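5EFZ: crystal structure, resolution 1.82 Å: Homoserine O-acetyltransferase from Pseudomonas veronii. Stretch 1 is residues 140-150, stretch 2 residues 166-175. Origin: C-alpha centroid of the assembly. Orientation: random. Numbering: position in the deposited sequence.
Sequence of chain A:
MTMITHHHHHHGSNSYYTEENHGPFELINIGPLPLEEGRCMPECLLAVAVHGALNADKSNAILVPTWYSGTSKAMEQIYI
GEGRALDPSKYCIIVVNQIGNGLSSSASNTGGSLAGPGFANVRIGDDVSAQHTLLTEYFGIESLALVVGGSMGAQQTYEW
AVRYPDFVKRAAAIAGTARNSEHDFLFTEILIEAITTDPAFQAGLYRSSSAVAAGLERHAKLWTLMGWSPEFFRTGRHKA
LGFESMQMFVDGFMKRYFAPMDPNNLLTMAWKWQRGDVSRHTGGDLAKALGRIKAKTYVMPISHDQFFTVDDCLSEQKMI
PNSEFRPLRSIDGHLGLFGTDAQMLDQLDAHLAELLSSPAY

Stretch 1 140-150: GIESLALVVGG
Stretch 2 (166-175) DFVKRAAAIA

Two segments of one chain lie side by side as neighbouring parallel strands, 146-150 and 170-174, with axes 4.6 Å apart at closest approach and N-to-C directions 6° apart. The register is a constant offset of 24: Leu-144 pairs with Val-168 (CA to CA 5.1 Å), Val-147 with Ala-171 (4.9 Å), Val-148 with Ala-172 (4.7 Å) and Gly-150 with Ile-174 (4.4 Å).

Backbone hydrogen bonds alternate in direction. Phe-167 O accepts from Leu-144 N (2.8 Å, 168°), and Leu-144 O accepts from Lys-169 N (3.0 Å), so Leu-144 spends both polar backbone atoms around Val-168. The ladder is then interrupted: Ala-145 (phi/psi -61/-31) and Lys-169 (-80/-31) both leave extended geometry, and Ala-145 O is satisfied instead by a side chain, Arg-170 NH1, at 2.9 Å and 164°. That oxygen lies at the guanidinium edge, near its plane; Arg-170 NE and NH2 are bonded elsewhere in the structure. Arg-170 reaches it with chi1 m, chi2 t, chi3 t and chi4 83°.

Extended backbone resumes at Leu-146 (-164/137) and Arg-170 (-147/146). Val-147 N donates to Arg-170 O (3.0 Å) and Val-147 O accepts from Ala-172 N (2.9 Å), straddling Ala-171. Gly-149 repeats the pattern around Ala-173, but its N to Ala-172 O bond is weak (3.3 Å, 156°); Gly-149 O accepts from Ile-174 N at 3.0 Å. CA-H...O contacts supplement these bonds, as from Leu-146 CA to Arg-170 O (3.3 Å) and Gly-150 CA to Ile-174 O (3.0 Å).

Val-148 (chi1 p), Ala-172 and Ile-174 (m, t) share one sheet face: Val-148 CG2 lies 3.7 Å from both Ala-172 CB and Ile-174 CD1. Val-147 (t), Ala-171 and Ala-173 point to the other face, and Val-147 CG2 packs on Val-168 CG1 at 3.7 Å (Val-168 chi1 t). Leu-146 (t, p) brings CD1 within 4.1 Å of Ala-172 CB.

Before the strands, Phe-167 (chi1 -156°, chi2 -85°) sets out sideways, and its ring comes nearer to stretch 1. Ser-143 CA sits over a ring face, 3.9 Å from the centroid and 13° off its normal, a CH-pi contact; Glu-142 O lies over a face too, 3.3 Å from Phe-167 CE2. Leu-144 (m, t) meets the ring edge, CG to Phe-167 CE1 3.7 Å. Lys-169 (m, m, t, t) starts toward stretch 1, but its end leads away, and NZ donates to Asp-166 O at 3.1 Å.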

# COMPACT_ATOMS: atom_id res chain seq x y z
N GLY A 140 8.22 36.49 -21.04
CA GLY A 140 9.09 36.66 -22.19
C GLY A 140 10.20 35.62 -22.21
O GLY A 140 11.24 35.78 -22.87
N ILE A 141 9.97 34.53 -21.51
CA ILE A 141 10.95 33.43 -21.43
C ILE A 141 10.74 32.46 -22.60
O ILE A 141 9.60 32.07 -22.89
CB ILE A 141 10.82 32.71 -20.07
CG1 ILE A 141 11.28 33.63 -18.95
CG2 ILE A 141 11.60 31.37 -20.05
CD1 ILE A 141 10.86 33.12 -17.55
N GLU A 142 11.82 32.08 -23.27
CA GLU A 142 11.70 31.26 -24.47
C GLU A 142 12.38 29.89 -24.36
O GLU A 142 12.37 29.12 -25.31
CB GLU A 142 12.26 32.02 -25.68
CG GLU A 142 11.58 33.37 -25.95
CD GLU A 142 10.12 33.22 -26.42
OE1 GLU A 142 9.67 32.08 -26.70
OE2 GLU A 142 9.44 34.25 -26.53
N SER A 143 12.97 29.59 -23.20
CA SER A 143 13.47 28.25 -22.90
C SER A 143 13.68 28.16 -21.39
O SER A 143 13.71 29.18 -20.71
CB SER A 143 14.79 27.93 -23.66
OG SER A 143 15.86 28.73 -23.19
N LEU A 144 13.79 26.93 -20.88
CA LEU A 144 14.01 26.67 -19.44
C LEU A 144 15.35 25.96 -19.18
O LEU A 144 15.65 24.94 -19.81
CB LEU A 144 12.87 25.83 -18.88
CG LEU A 144 11.53 26.59 -18.88
CD1 LEU A 144 10.33 25.62 -18.76
CD2 LEU A 144 11.54 27.62 -17.75
N ALA A 145 16.14 26.50 -18.24
CA ALA A 145 17.37 25.83 -17.81
C ALA A 145 17.07 24.47 -17.19
O ALA A 145 17.89 23.57 -17.30
CB ALA A 145 18.16 26.69 -16.81
N LEU A 146 15.91 24.33 -16.55
CA LEU A 146 15.53 23.09 -15.85
C LEU A 146 14.04 23.13 -15.59
O LEU A 146 13.52 24.20 -15.27
CB LEU A 146 16.29 22.95 -14.51
CG LEU A 146 15.84 21.81 -13.58
CD1 LEU A 146 16.21 20.46 -14.27
CD2 LEU A 146 16.57 21.93 -12.24
N VAL A 147 13.36 22.00 -15.82
CA VAL A 147 12.04 21.75 -15.28
C VAL A 147 12.21 20.65 -14.22
O VAL A 147 12.81 19.62 -14.49
CB VAL A 147 11.05 21.33 -16.34
CG1 VAL A 147 9.68 21.10 -15.69
CG2 VAL A 147 10.93 22.44 -17.44
N VAL A 148 11.74 20.90 -13.01
CA VAL A 148 11.90 19.90 -11.94
C VAL A 148 10.65 19.86 -11.08
O VAL A 148 10.12 20.90 -10.67
CB VAL A 148 13.17 20.19 -11.06
CG1 VAL A 148 13.17 21.65 -10.51
CG2 VAL A 148 13.32 19.12 -9.91
N GLY A 149 10.18 18.65 -10.78
CA GLY A 149 9.04 18.51 -9.87
C GLY A 149 8.97 17.10 -9.35
O GLY A 149 9.62 16.20 -9.89
N GLY A 150 8.18 16.91 -8.29
CA GLY A 150 8.03 15.59 -7.70
C GLY A 150 6.59 15.13 -7.82
O GLY A 150 5.67 15.94 -7.72
N ASP A 166 12.38 21.27 -27.46
CA ASP A 166 13.47 22.26 -27.50
C ASP A 166 13.44 23.29 -26.34
O ASP A 166 14.47 23.85 -25.96
CB ASP A 166 13.41 23.02 -28.83
CG ASP A 166 13.93 22.19 -29.99
OD1 ASP A 166 15.02 21.57 -29.87
OD2 ASP A 166 13.24 22.12 -31.02
N PHE A 167 12.27 23.52 -25.80
CA PHE A 167 12.09 24.52 -24.76
C PHE A 167 12.77 24.08 -23.45
O PHE A 167 13.25 24.91 -22.68
CB PHE A 167 10.58 24.73 -24.55
CG PHE A 167 10.19 26.08 -23.97
CD1 PHE A 167 10.21 26.29 -22.59
CD2 PHE A 167 9.75 27.10 -24.80
CE1 PHE A 167 9.79 27.54 -22.05
CE2 PHE A 167 9.35 28.34 -24.28
CZ PHE A 167 9.37 28.56 -22.90
N VAL A 168 12.78 22.77 -23.20
CA VAL A 168 13.24 22.24 -21.92
C VAL A 168 14.69 21.77 -22.08
O VAL A 168 14.95 20.77 -22.76
CB VAL A 168 12.30 21.09 -21.44
CG1 VAL A 168 12.74 20.53 -20.07
CG2 VAL A 168 10.83 21.58 -21.40
N LYS A 169 15.63 22.50 -21.48
CA LYS A 169 17.04 22.13 -21.66
C LYS A 169 17.44 20.96 -20.76
O LYS A 169 18.34 20.17 -21.12
CB LYS A 169 17.97 23.33 -21.41
CG LYS A 169 17.68 24.54 -22.32
CD LYS A 169 17.65 24.09 -23.80
CE LYS A 169 17.44 25.27 -24.73
NZ LYS A 169 17.38 24.89 -26.18
N ARG A 170 16.81 20.87 -19.59
CA ARG A 170 17.12 19.84 -18.58
C ARG A 170 15.84 19.51 -17.88
O ARG A 170 15.03 20.40 -17.68
CB ARG A 170 18.14 20.33 -17.55
CG ARG A 170 19.48 20.77 -18.15
CD ARG A 170 20.35 21.39 -17.06
NE ARG A 170 21.58 21.93 -17.63
CZ ARG A 170 21.68 23.13 -18.19
NH1 ARG A 170 20.61 23.93 -18.27
NH2 ARG A 170 22.85 23.52 -18.70
N ALA A 171 15.66 18.25 -17.48
CA ALA A 171 14.46 17.82 -16.79
C ALA A 171 14.86 16.91 -15.64
O ALA A 171 15.73 16.05 -15.78
CB ALA A 171 13.49 17.09 -17.76
N ALA A 172 14.25 17.14 -14.49
CA ALA A 172 14.45 16.27 -13.35
C ALA A 172 13.08 15.80 -12.85
O ALA A 172 12.27 16.59 -12.31
CB ALA A 172 15.24 16.98 -12.23
N ALA A 173 12.84 14.51 -13.04
CA ALA A 173 11.55 13.91 -12.67
C ALA A 173 11.71 13.11 -11.40
O ALA A 173 12.26 12.00 -11.43
CB ALA A 173 11.02 13.03 -13.78
N ILE A 174 11.29 13.70 -10.29
CA ILE A 174 11.44 13.06 -8.98
C ILE A 174 10.17 12.32 -8.57
O ILE A 174 9.09 12.91 -8.56
CB ILE A 174 11.76 14.09 -7.90
CG1 ILE A 174 12.97 14.97 -8.31
CG2 ILE A 174 12.04 13.38 -6.58
CD1 ILE A 174 13.03 16.28 -7.51
N ALA A 175 10.31 11.02 -8.28
CA ALA A 175 9.23 10.23 -7.73
C ALA A 175 7.92 10.37 -8.54
O ALA A 175 6.84 10.63 -7.99
CB ALA A 175 9.01 10.62 -6.26